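PDB 6XI3: large adhesion protein (Lap) involved in biofilm formation from Marinobacter hydrocarbonoclasticus, which is involved in biofilm formation and probably projects its adhesive parts toward their target on a chain of calcium-linked, Ig-like beta-sandwich repeats. Local coordinates for residues Thr123-Val129 against Ser144-Val150; Pro152-Ile158 against Ala170-Ala176; Asp65-Val71 against Ser92-Leu98; Val37-Gln42 against Ala119-Thr123; Leu195-Ala199 against Ser210-Asn214. One frame throughout, in Å; residues are numbered along the deposited sequence.

Contact 1 (Thr123-Val129 against Ser144-Val150). With CA (calcium ion), chain E.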
# COMPACT_ATOMS: atom_id res chain seq x y z
N THR A 123 -8.53 -42.39 2.19
CA THR A 123 -8.56 -41.14 1.37
C THR A 123 -7.62 -40.08 1.97
O THR A 123 -7.74 -39.77 3.18
CB THR A 123 -10.00 -40.64 1.20
OG1 THR A 123 -10.80 -41.71 0.72
CG2 THR A 123 -10.13 -39.49 0.22
N ALA A 124 -6.70 -39.54 1.17
CA ALA A 124 -5.79 -38.45 1.57
C ALA A 124 -6.62 -37.17 1.74
O ALA A 124 -7.41 -36.87 0.85
CB ALA A 124 -4.67 -38.24 0.56
N GLY A 125 -6.50 -36.50 2.89
CA GLY A 125 -7.19 -35.22 3.13
C GLY A 125 -6.53 -34.12 2.31
O GLY A 125 -5.28 -34.16 2.17
N ASP A 126 -7.32 -33.21 1.76
CA ASP A 126 -6.79 -32.09 0.94
C ASP A 126 -7.78 -30.94 1.00
O ASP A 126 -8.98 -31.17 1.26
CB ASP A 126 -6.52 -32.56 -0.50
CG ASP A 126 -5.52 -31.72 -1.28
OD1 ASP A 126 -4.68 -31.08 -0.65
OD2 ASP A 126 -5.61 -31.70 -2.52
N LEU A 127 -7.31 -29.71 0.77
CA LEU A 127 -8.21 -28.55 0.63
C LEU A 127 -7.61 -27.64 -0.44
O LEU A 127 -6.40 -27.57 -0.48
CB LEU A 127 -8.34 -27.85 1.99
CG LEU A 127 -9.26 -26.62 2.01
CD1 LEU A 127 -9.94 -26.45 3.36
CD2 LEU A 127 -8.47 -25.34 1.67
N THR A 128 -8.47 -27.03 -1.25
CA THR A 128 -8.10 -25.94 -2.19
C THR A 128 -8.94 -24.73 -1.81
O THR A 128 -10.08 -24.91 -1.28
CB THR A 128 -8.30 -26.34 -3.66
OG1 THR A 128 -9.70 -26.42 -3.93
CG2 THR A 128 -7.60 -27.64 -4.03
N VAL A 129 -8.39 -23.54 -2.02
CA VAL A 129 -9.18 -22.29 -1.99
C VAL A 129 -8.80 -21.44 -3.21
O VAL A 129 -7.64 -21.47 -3.62
CB VAL A 129 -8.98 -21.50 -0.70
CG1 VAL A 129 -7.58 -20.93 -0.60
CG2 VAL A 129 -10.04 -20.42 -0.61
N SER A 144 -14.20 -19.64 -3.39
CA SER A 144 -14.77 -21.00 -3.48
C SER A 144 -13.62 -21.96 -3.24
O SER A 144 -12.49 -21.50 -3.22
CB SER A 144 -15.48 -21.23 -4.78
OG SER A 144 -14.54 -21.43 -5.82
N GLY A 145 -13.93 -23.23 -3.02
CA GLY A 145 -12.89 -24.24 -2.88
C GLY A 145 -13.46 -25.64 -2.88
O GLY A 145 -14.68 -25.80 -3.03
N THR A 146 -12.57 -26.59 -2.67
CA THR A 146 -12.83 -28.04 -2.75
C THR A 146 -12.19 -28.61 -1.50
O THR A 146 -11.25 -27.98 -0.99
CB THR A 146 -12.23 -28.69 -4.01
OG1 THR A 146 -10.81 -28.56 -3.93
CG2 THR A 146 -12.74 -28.08 -5.29
N THR A 147 -12.66 -29.77 -1.07
CA THR A 147 -11.96 -30.54 -0.03
C THR A 147 -11.98 -32.01 -0.44
O THR A 147 -12.83 -32.38 -1.22
CB THR A 147 -12.60 -30.33 1.35
OG1 THR A 147 -13.93 -30.86 1.33
CG2 THR A 147 -12.62 -28.87 1.75
N THR A 148 -11.11 -32.78 0.19
CA THR A 148 -11.07 -34.26 0.10
C THR A 148 -10.96 -34.79 1.53
O THR A 148 -10.13 -34.28 2.29
CB THR A 148 -9.87 -34.70 -0.77
OG1 THR A 148 -10.02 -34.06 -2.03
CG2 THR A 148 -9.81 -36.19 -0.97
N ASP A 149 -11.77 -35.79 1.88
CA ASP A 149 -11.80 -36.41 3.22
C ASP A 149 -12.12 -35.39 4.33
O ASP A 149 -11.69 -35.60 5.46
CB ASP A 149 -10.48 -37.10 3.57
CG ASP A 149 -10.72 -38.20 4.61
OD1 ASP A 149 -11.87 -38.63 4.68
OD2 ASP A 149 -9.77 -38.54 5.36
N VAL A 150 -12.88 -34.35 4.03
CA VAL A 150 -13.46 -33.44 5.06
C VAL A 150 -14.97 -33.67 5.08
O VAL A 150 -15.57 -33.63 4.01
CB VAL A 150 -13.14 -31.97 4.75
CG1 VAL A 150 -13.79 -31.03 5.77
CG2 VAL A 150 -11.64 -31.76 4.66
CA CA E . -8.10 -39.89 5.41
O HOH W 1 -6.48 -38.17 5.76
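Similar first torsions in T123 and T148 (chi1 -52° and -57°) set each methyl opposite its own backbone nitrogen, and the two CG2 atoms meet 3.5 Å apart with the side chains crossing at about a right angle. Beside them the carboxylate of D149 points at the same end of the other segment: D149 OD2 binds calcium at 2.1 Å, and the carbonyl O of T123 binds the same ion at 2.3 Å. The 3.2 Å between T123 O and D149 OD2 is therefore the spacing of two ligands on one cation. D95, D121, N205 and a water fill the other positions, while D149 OD1 forms a salt bridge with R204. Beyond the metal the segments run on as a beta hairpin of an Ig-like beta-sandwich; strands 126-129 and 144-148 are antiparallel at 178°, their axes 4.6 Å apart. D126 and T148 are a hydrogen-bonded pair, with T148 N donating to D126 O over 2.9 Å. L127 and T147 follow as a non-hydrogen-bonded pair on the opposite face, where L127 CD1 touches T147 CG2 at 4.0 Å. T147 OG1 is engaged elsewhere, hydrogen-bonded to the carbonyl O of G178.

Contact 2 (Pro152-Ile158 against Ala170-Ala176)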
# COMPACT_ATOMS: atom_id res chain seq x y z
N PRO A 152 -18.94 -33.46 5.21
CA PRO A 152 -19.98 -32.46 4.99
C PRO A 152 -20.46 -31.87 6.32
O PRO A 152 -20.37 -32.56 7.34
CB PRO A 152 -21.07 -33.26 4.25
CG PRO A 152 -20.29 -34.31 3.52
CD PRO A 152 -19.19 -34.71 4.47
N ASN A 153 -20.85 -30.59 6.30
CA ASN A 153 -21.19 -29.73 7.48
C ASN A 153 -19.95 -29.40 8.31
O ASN A 153 -20.11 -28.64 9.26
CB ASN A 153 -22.29 -30.35 8.35
CG ASN A 153 -23.60 -30.30 7.62
OD1 ASN A 153 -24.07 -29.21 7.29
ND2 ASN A 153 -24.13 -31.45 7.26
N GLY A 154 -18.77 -29.90 7.95
CA GLY A 154 -17.49 -29.37 8.45
C GLY A 154 -17.37 -27.89 8.13
O GLY A 154 -18.05 -27.41 7.20
N GLN A 155 -16.56 -27.18 8.91
CA GLN A 155 -16.36 -25.71 8.77
C GLN A 155 -14.97 -25.47 8.20
O GLN A 155 -14.01 -26.13 8.65
CB GLN A 155 -16.52 -25.00 10.12
CG GLN A 155 -17.95 -25.06 10.66
CD GLN A 155 -18.88 -24.30 9.75
OE1 GLN A 155 -18.69 -23.11 9.51
NE2 GLN A 155 -19.86 -24.99 9.18
N VAL A 156 -14.88 -24.52 7.27
CA VAL A 156 -13.59 -24.02 6.73
C VAL A 156 -13.35 -22.65 7.35
O VAL A 156 -14.22 -21.78 7.17
CB VAL A 156 -13.60 -23.95 5.20
CG1 VAL A 156 -12.30 -23.36 4.67
CG2 VAL A 156 -13.87 -25.30 4.60
N ALA A 157 -12.24 -22.52 8.10
CA ALA A 157 -11.80 -21.27 8.70
C ALA A 157 -11.07 -20.49 7.61
O ALA A 157 -10.08 -21.04 7.05
CB ALA A 157 -10.94 -21.53 9.93
N ILE A 158 -11.55 -19.28 7.33
CA ILE A 158 -10.98 -18.38 6.28
C ILE A 158 -10.47 -17.09 6.92
O ILE A 158 -11.19 -16.45 7.75
CB ILE A 158 -11.98 -18.09 5.15
CG1 ILE A 158 -12.30 -19.39 4.41
CG2 ILE A 158 -11.43 -17.03 4.21
CD1 ILE A 158 -13.61 -19.38 3.67
N ALA A 170 -13.66 -15.31 8.27
CA ALA A 170 -14.93 -15.80 7.71
C ALA A 170 -14.97 -17.31 7.87
O ALA A 170 -13.94 -17.89 8.22
CB ALA A 170 -15.11 -15.38 6.27
N THR A 171 -16.14 -17.88 7.66
CA THR A 171 -16.35 -19.34 7.81
C THR A 171 -17.28 -19.80 6.70
O THR A 171 -18.14 -19.04 6.26
CB THR A 171 -16.79 -19.65 9.25
OG1 THR A 171 -16.77 -21.07 9.33
CG2 THR A 171 -18.17 -19.11 9.58
N ALA A 172 -17.05 -21.01 6.20
CA ALA A 172 -17.91 -21.62 5.18
C ALA A 172 -18.15 -23.08 5.56
O ALA A 172 -17.25 -23.71 6.13
CB ALA A 172 -17.28 -21.52 3.81
N THR A 173 -19.29 -23.59 5.12
CA THR A 173 -19.74 -24.97 5.40
C THR A 173 -19.41 -25.86 4.20
O THR A 173 -19.75 -25.50 3.06
CB THR A 173 -21.24 -24.95 5.73
OG1 THR A 173 -21.32 -24.19 6.93
CG2 THR A 173 -21.82 -26.34 5.93
N VAL A 174 -18.75 -26.97 4.46
CA VAL A 174 -18.44 -28.00 3.45
C VAL A 174 -19.75 -28.71 3.06
O VAL A 174 -20.44 -29.20 3.97
CB VAL A 174 -17.38 -28.96 4.01
CG1 VAL A 174 -17.12 -30.13 3.08
CG2 VAL A 174 -16.10 -28.21 4.32
N GLY A 175 -20.05 -28.76 1.76
CA GLY A 175 -21.22 -29.43 1.17
C GLY A 175 -21.00 -30.94 1.02
O GLY A 175 -19.91 -31.46 1.37
N ALA A 176 -22.01 -31.63 0.48
CA ALA A 176 -22.02 -33.10 0.29
C ALA A 176 -20.88 -33.48 -0.66
O ALA A 176 -20.20 -34.47 -0.38
CB ALA A 176 -23.38 -33.55 -0.22
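A170 starts the pairing with I158 through two backbone bonds, one of them from A170 N to I158 O at 2.8 Å, and A170 CB lies 4.3 Å from I158 CB. T171 comes next on the other face of the sheet. Its hydroxyl OG1 donates to Q155 OE1 over 2.8 Å, approaching in the plane of the amide carbonyl. A172 exchanges backbone bonds with V156, and its CB packs 4.3 Å from I158 CD1. The two strands form a beta hairpin at one side of a four-stranded antiparallel sheet, with 167-173 outermost and 155-161 inside it; their short segments are inclined at 156°. V156, I158, A170 and A172 share the face that meets Y180 and L182 of strand 180-186, the apolar interior of the beta-sandwich. On the outer face T173 OG1 accepts from Q155 NE2 at 2.8 Å, lying 14° out of the amide plane. The bend in Q155 at chi2 (-64°) lays its amide along the strand, which lets both ends be used and fixes the amide's rotation between two hydroxyls. V174 turns inward, its CG2 meeting V156 CG2 at 3.7 Å, and its carbonyl O takes N153 N at 2.7 Å. G175 O lies against the ring of P152, whose CG is 3.9 Å from A176 CA.

Contact 3 (Asp65-Val71 against Ser92-Leu98). With CA (calcium ion), chain E.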
# COMPACT_ATOMS: atom_id res chain seq x y z
N ASP A 65 -19.04 -46.54 10.73
CA ASP A 65 -17.97 -45.53 10.54
C ASP A 65 -18.32 -44.25 11.32
O ASP A 65 -19.39 -44.19 11.99
CB ASP A 65 -17.75 -45.33 9.04
CG ASP A 65 -18.87 -44.57 8.37
OD1 ASP A 65 -19.73 -44.03 9.10
OD2 ASP A 65 -18.84 -44.48 7.11
N SER A 66 -17.45 -43.24 11.20
CA SER A 66 -17.51 -41.93 11.89
C SER A 66 -18.76 -41.13 11.47
O SER A 66 -19.05 -40.14 12.12
CB SER A 66 -16.24 -41.13 11.61
OG SER A 66 -16.06 -40.95 10.21
N ALA A 67 -19.45 -41.51 10.39
CA ALA A 67 -20.66 -40.82 9.88
C ALA A 67 -21.94 -41.64 10.15
O ALA A 67 -23.02 -41.25 9.63
CB ALA A 67 -20.49 -40.56 8.41
N GLY A 68 -21.83 -42.79 10.82
CA GLY A 68 -22.97 -43.71 11.03
C GLY A 68 -23.29 -44.65 9.87
O GLY A 68 -24.24 -45.41 10.02
N ASN A 69 -22.55 -44.64 8.75
CA ASN A 69 -22.74 -45.66 7.68
C ASN A 69 -22.46 -47.05 8.28
O ASN A 69 -21.57 -47.16 9.12
CB ASN A 69 -21.86 -45.39 6.48
CG ASN A 69 -22.04 -43.97 5.98
OD1 ASN A 69 -23.14 -43.62 5.57
ND2 ASN A 69 -20.98 -43.18 6.02
N ILE A 70 -23.19 -48.07 7.85
CA ILE A 70 -23.05 -49.43 8.44
C ILE A 70 -22.71 -50.40 7.33
O ILE A 70 -23.38 -50.40 6.27
CB ILE A 70 -24.33 -49.86 9.21
CG1 ILE A 70 -24.58 -48.98 10.44
CG2 ILE A 70 -24.28 -51.33 9.59
CD1 ILE A 70 -26.04 -49.01 10.96
N VAL A 71 -21.77 -51.28 7.60
CA VAL A 71 -21.62 -52.52 6.81
C VAL A 71 -22.20 -53.65 7.66
O VAL A 71 -21.79 -53.79 8.83
CB VAL A 71 -20.15 -52.76 6.40
CG1 VAL A 71 -19.92 -54.23 6.06
CG2 VAL A 71 -19.74 -51.86 5.24
N SER A 92 -17.74 -48.62 1.25
CA SER A 92 -18.93 -47.80 1.56
C SER A 92 -18.65 -46.89 2.76
O SER A 92 -19.44 -45.98 2.99
CB SER A 92 -20.15 -48.66 1.78
OG SER A 92 -20.01 -49.46 2.95
N LEU A 93 -17.61 -47.14 3.56
CA LEU A 93 -17.44 -46.39 4.82
C LEU A 93 -16.51 -45.21 4.55
O LEU A 93 -15.70 -45.27 3.60
CB LEU A 93 -16.88 -47.29 5.92
CG LEU A 93 -17.73 -48.52 6.22
CD1 LEU A 93 -17.13 -49.33 7.37
CD2 LEU A 93 -19.16 -48.14 6.53
N VAL A 94 -16.64 -44.18 5.39
CA VAL A 94 -15.74 -43.00 5.36
C VAL A 94 -14.63 -43.19 6.39
O VAL A 94 -14.79 -43.99 7.31
CB VAL A 94 -16.50 -41.68 5.58
CG1 VAL A 94 -17.51 -41.46 4.47
CG2 VAL A 94 -17.15 -41.56 6.95
N ASP A 95 -13.55 -42.43 6.21
CA ASP A 95 -12.35 -42.45 7.08
C ASP A 95 -12.72 -42.03 8.50
O ASP A 95 -13.73 -41.32 8.70
CB ASP A 95 -11.23 -41.58 6.48
CG ASP A 95 -10.49 -42.21 5.31
OD1 ASP A 95 -10.89 -43.33 4.88
OD2 ASP A 95 -9.48 -41.60 4.87
N GLY A 96 -11.87 -42.41 9.44
CA GLY A 96 -12.02 -42.17 10.87
C GLY A 96 -12.14 -43.48 11.61
O GLY A 96 -11.63 -44.52 11.10
N SER A 97 -12.80 -43.46 12.76
CA SER A 97 -12.94 -44.66 13.63
C SER A 97 -13.85 -45.67 12.94
O SER A 97 -14.78 -45.28 12.22
CB SER A 97 -13.49 -44.26 14.97
OG SER A 97 -14.77 -43.67 14.75
N LEU A 98 -13.58 -46.95 13.15
CA LEU A 98 -14.48 -48.07 12.79
C LEU A 98 -14.84 -48.74 14.10
O LEU A 98 -13.90 -49.04 14.86
CB LEU A 98 -13.76 -49.07 11.90
CG LEU A 98 -13.28 -48.53 10.56
CD1 LEU A 98 -12.45 -49.58 9.82
CD2 LEU A 98 -14.48 -48.09 9.73
CA CA E . -8.10 -39.89 5.41
O HOH W 2 -14.85 -43.65 9.99
O HOH W 3 -22.33 -49.35 4.03
O HOH W 1 -6.48 -38.17 5.76
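D65 meets L93 and V94 from the start of a type I turn, D65 to G68, which links strands 58-64 and 70-76 of the Ig-like sandwich and packs on the loop leading into strand 96-105; its carboxylate closes an Asx turn by accepting from the backbone two residues on. The CB of D65 packs 3.8 Å from L93 CB. A chi1 of 73° sets CG between the backbone N and carbonyl carbon, folding the carboxylate over its own turn and beside the methyl CG2 of V94. Of the two oxygens, OD1 serves the turn: A67 N reaches D65 OD1 at 2.8 Å, from above the carboxylate plane, and N69 N adds a weak bond. OD2 joins the segments. V94 N donates to D65 OD2 over 2.8 Å, nearly straight at 170°, on the anti side. The syn lone pair goes to N69, whose ND2 lies 2.7 Å from D65 OD2 with the acceptor almost exactly in the amide plane. The buried carboxylate is thus held by N-H groups on both oxygens, which would tend to favour its charged form. Nearby, V71 CG2 meets L93 CD2 at 4.0 Å. D95 turns away; its OD2 binds calcium and its OD1 accepts from A122 N, while its carbonyl O accepts from S66 OG at 2.8 Å.

Contact 4 (Val37-Gln42 against Ala119-Thr123). With CA (calcium ion), chain E.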
# COMPACT_ATOMS: atom_id res chain seq x y z
N VAL A 37 -7.06 -53.67 8.79
CA VAL A 37 -7.76 -52.74 7.89
C VAL A 37 -6.76 -52.46 6.77
O VAL A 37 -5.63 -51.98 7.10
CB VAL A 37 -8.16 -51.44 8.59
CG1 VAL A 37 -8.72 -50.41 7.61
CG2 VAL A 37 -9.11 -51.70 9.73
N ASP A 38 -7.15 -52.82 5.55
CA ASP A 38 -6.35 -52.55 4.34
C ASP A 38 -6.89 -51.27 3.70
O ASP A 38 -7.88 -51.35 2.96
CB ASP A 38 -6.36 -53.78 3.42
CG ASP A 38 -5.45 -53.66 2.21
OD1 ASP A 38 -5.18 -52.51 1.78
OD2 ASP A 38 -5.10 -54.72 1.67
N ASN A 39 -6.20 -50.16 3.94
CA ASN A 39 -6.51 -48.80 3.43
C ASN A 39 -6.52 -48.75 1.90
O ASN A 39 -7.35 -47.99 1.35
CB ASN A 39 -5.58 -47.78 4.07
CG ASN A 39 -5.92 -47.56 5.52
OD1 ASN A 39 -7.08 -47.38 5.87
ND2 ASN A 39 -4.92 -47.55 6.38
N THR A 40 -5.67 -49.54 1.22
CA THR A 40 -5.57 -49.54 -0.27
C THR A 40 -6.73 -50.33 -0.88
O THR A 40 -7.44 -49.79 -1.72
CB THR A 40 -4.21 -50.03 -0.77
OG1 THR A 40 -3.26 -49.30 0.01
CG2 THR A 40 -3.96 -49.80 -2.25
N ALA A 41 -6.97 -51.56 -0.44
CA ALA A 41 -8.09 -52.39 -0.95
C ALA A 41 -9.43 -51.94 -0.31
O ALA A 41 -10.48 -52.30 -0.86
CB ALA A 41 -7.80 -53.84 -0.66
N GLN A 42 -9.40 -51.14 0.78
CA GLN A 42 -10.63 -50.74 1.54
C GLN A 42 -11.40 -52.00 1.95
O GLN A 42 -12.59 -52.21 1.51
CB GLN A 42 -11.50 -49.80 0.71
CG GLN A 42 -10.76 -48.54 0.28
CD GLN A 42 -11.61 -47.72 -0.64
OE1 GLN A 42 -11.49 -47.80 -1.86
NE2 GLN A 42 -12.58 -47.02 -0.07
N ALA A 119 -9.08 -47.97 12.79
CA ALA A 119 -9.13 -46.68 12.06
C ALA A 119 -9.05 -46.98 10.55
O ALA A 119 -8.36 -47.95 10.18
CB ALA A 119 -7.98 -45.83 12.56
N LEU A 120 -9.78 -46.20 9.74
CA LEU A 120 -9.76 -46.27 8.27
C LEU A 120 -9.15 -44.96 7.74
O LEU A 120 -9.59 -43.87 8.18
CB LEU A 120 -11.20 -46.42 7.77
CG LEU A 120 -11.40 -46.48 6.26
CD1 LEU A 120 -10.65 -47.64 5.62
CD2 LEU A 120 -12.88 -46.59 5.92
N ASP A 121 -8.20 -45.08 6.81
CA ASP A 121 -7.55 -43.92 6.13
C ASP A 121 -7.25 -44.32 4.69
O ASP A 121 -6.10 -44.60 4.37
CB ASP A 121 -6.34 -43.43 6.90
CG ASP A 121 -5.78 -42.11 6.35
OD1 ASP A 121 -6.43 -41.44 5.50
OD2 ASP A 121 -4.73 -41.74 6.82
N ALA A 122 -8.32 -44.46 3.93
CA ALA A 122 -8.34 -44.85 2.52
C ALA A 122 -8.25 -43.59 1.65
O ALA A 122 -7.98 -43.78 0.49
CB ALA A 122 -9.60 -45.61 2.20
N THR A 123 -8.53 -42.39 2.19
CA THR A 123 -8.56 -41.14 1.37
C THR A 123 -7.62 -40.08 1.97
O THR A 123 -7.74 -39.77 3.18
CB THR A 123 -10.00 -40.64 1.20
OG1 THR A 123 -10.80 -41.71 0.72
CG2 THR A 123 -10.13 -39.49 0.22
CA CA E . -8.10 -39.89 5.41
O HOH W 4 -5.96 -47.70 8.92
O HOH W 5 -7.48 -46.38 -0.55
O HOH W 1 -6.48 -38.17 5.76
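The amide of N39 presents one face to D121: the backbone N of D121 sits above that face, 48° out of the carbonyl plane, and donates to N39 OD1 over 2.7 Å. The carbonyl O of D121 lies over the same face, 3.2 Å from N39 CG. On the opposite side of the amide plane is V37, with its CG1 3.9 Å from N39 OD1. Beyond the oxygen, L120 CD1 approaches N39 OD1 to 3.6 Å, and at the other end N39 ND2 donates to a water that passes a bond on to A119 O. Here the turn after strand 29-38, in one sheet of the Ig-like sandwich, meets the end of strand 111-120 in the other, just where the chain leaves for the next sandwich. D38 supports this turn through an Asx motif, its OD1 accepting from A41 N. V37 CG1 and L120 CD1 touch at 3.9 Å as their side chains cross at about a right angle. Further along both segments, A122 CB packs on Q42 CG at 3.7 Å, and a second water joins N39 O to A122 O. D121 is turned outward at its tip, where its OD1 binds calcium at 2.3 Å, in the site it shares with T123 O.

Contact 5 (Leu195-Ala199 against Ser210-Asn214)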
# COMPACT_ATOMS: atom_id res chain seq x y z
N LEU A 195 -3.60 -9.09 -1.25
CA LEU A 195 -4.51 -9.70 -0.25
C LEU A 195 -4.13 -11.17 -0.21
O LEU A 195 -4.01 -11.78 -1.31
CB LEU A 195 -5.96 -9.64 -0.73
CG LEU A 195 -6.78 -8.40 -0.46
CD1 LEU A 195 -8.25 -8.73 -0.71
CD2 LEU A 195 -6.56 -7.88 0.95
N THR A 196 -3.94 -11.72 0.97
CA THR A 196 -3.65 -13.16 1.10
C THR A 196 -4.90 -13.83 1.66
O THR A 196 -5.37 -13.39 2.73
CB THR A 196 -2.44 -13.38 2.01
OG1 THR A 196 -1.32 -12.89 1.29
CG2 THR A 196 -2.22 -14.84 2.34
N VAL A 197 -5.41 -14.86 0.98
CA VAL A 197 -6.58 -15.62 1.48
C VAL A 197 -6.07 -16.98 1.97
O VAL A 197 -5.49 -17.71 1.16
CB VAL A 197 -7.70 -15.73 0.43
CG1 VAL A 197 -8.86 -16.57 0.94
CG2 VAL A 197 -8.21 -14.36 0.03
N GLU A 198 -6.28 -17.28 3.25
CA GLU A 198 -5.92 -18.59 3.84
C GLU A 198 -7.20 -19.33 4.25
O GLU A 198 -8.11 -18.70 4.85
CB GLU A 198 -4.97 -18.35 5.01
CG GLU A 198 -4.62 -19.62 5.77
CD GLU A 198 -3.57 -20.48 5.10
OE1 GLU A 198 -2.63 -19.90 4.50
OE2 GLU A 198 -3.68 -21.73 5.18
N ALA A 199 -7.26 -20.63 3.94
CA ALA A 199 -8.41 -21.51 4.27
C ALA A 199 -7.86 -22.78 4.90
O ALA A 199 -6.79 -23.24 4.47
CB ALA A 199 -9.25 -21.80 3.06
N SER A 210 -5.10 -27.30 4.43
CA SER A 210 -5.04 -25.84 4.22
C SER A 210 -4.57 -25.50 2.80
O SER A 210 -3.90 -26.34 2.12
CB SER A 210 -4.16 -25.20 5.25
OG SER A 210 -2.82 -25.52 4.99
N ASP A 211 -4.92 -24.29 2.38
CA ASP A 211 -4.48 -23.76 1.07
C ASP A 211 -4.52 -22.24 1.21
O ASP A 211 -5.16 -21.74 2.16
CB ASP A 211 -5.35 -24.26 -0.07
CG ASP A 211 -4.81 -23.90 -1.45
OD1 ASP A 211 -3.58 -23.79 -1.59
OD2 ASP A 211 -5.62 -23.70 -2.36
N SER A 212 -3.83 -21.53 0.33
CA SER A 212 -3.93 -20.06 0.29
C SER A 212 -4.02 -19.60 -1.16
O SER A 212 -3.82 -20.40 -2.05
CB SER A 212 -2.81 -19.39 1.07
OG SER A 212 -1.56 -19.69 0.48
N ALA A 213 -4.46 -18.37 -1.35
CA ALA A 213 -4.51 -17.71 -2.65
C ALA A 213 -4.17 -16.23 -2.43
O ALA A 213 -4.11 -15.79 -1.26
CB ALA A 213 -5.86 -17.90 -3.27
N ASN A 214 -3.93 -15.51 -3.50
CA ASN A 214 -3.52 -14.09 -3.37
C ASN A 214 -4.17 -13.34 -4.51
O ASN A 214 -4.45 -13.94 -5.56
CB ASN A 214 -2.00 -13.94 -3.33
CG ASN A 214 -1.33 -14.58 -4.52
OD1 ASN A 214 -1.49 -14.14 -5.66
ND2 ASN A 214 -0.58 -15.65 -4.28
O HOH W 6 -1.56 -22.79 3.44
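V197 and A213 form the tight part of this contact, a hydrogen-bonded antiparallel pair in which V197 N donates to A213 O at 2.8 Å and A213 N returns a bond of 2.8 Å to V197 O. A199 and D211 repeat the pattern two residues on, the bond from A199 N to D211 O measuring 3.0 Å. Between these pairs E198 and S212 are a non-hydrogen-bonded pair, where S212 CA comes within 3.0 Å of V197 O in a CA-H...O contact. The axes of the two short segments approach to 4.6 Å, their directions 162° apart, as expected of a twisted hairpin. The face with V197, A199, D211 and A213 turns toward the second sheet, with V197 and A199 buried; that with T196, E198, S212 and N214 is looser and more open to solvent. There E198 is bent at chi2 (79°), which brings its carboxylate back across the neighbouring strand: E198 OE1 lies 3.5 Å from S212 CB, and E198 OE2 lies 3.5 Å from S210 CB. These are van der Waals approaches; a water donates to E198 OE2 at 2.9 Å and has a weak link to S210 OG. Within the four-stranded sheet, 193-202 is an inner strand, bonded on its other side to 155-161, while 208-217 is outermost. V197 and A199 face the interior against V131, L127 and V129 of strand 126-135 in the opposing sheet, and touch M160, V156 and I158 of strand 155-161 beside them in their own; at the margin D211 OD2 accepts from V129 N, tying the two sheets together.

Overall arrangement
From the N terminus, contact 4 opens at V37-Q42 and closes at A119-T123, a long loop that contains the whole of contact 3, which joins D65-V71 to S92-L98. The two meet where G96 O approaches L120 N, in neighbouring strands. T123 then belongs to both contact 4 and contact 1, so the chain passes directly into the next sandwich. Contacts 1, 2 and 5 follow in series there, each closing a hairpin, and no two loops cross. Contact 2 packs on contact 1 through V174, T147 and V150, and shares a sheet with contact 5. The calcium ion joins contacts 1, 3 and 4, linking the two sandwiches across their junction.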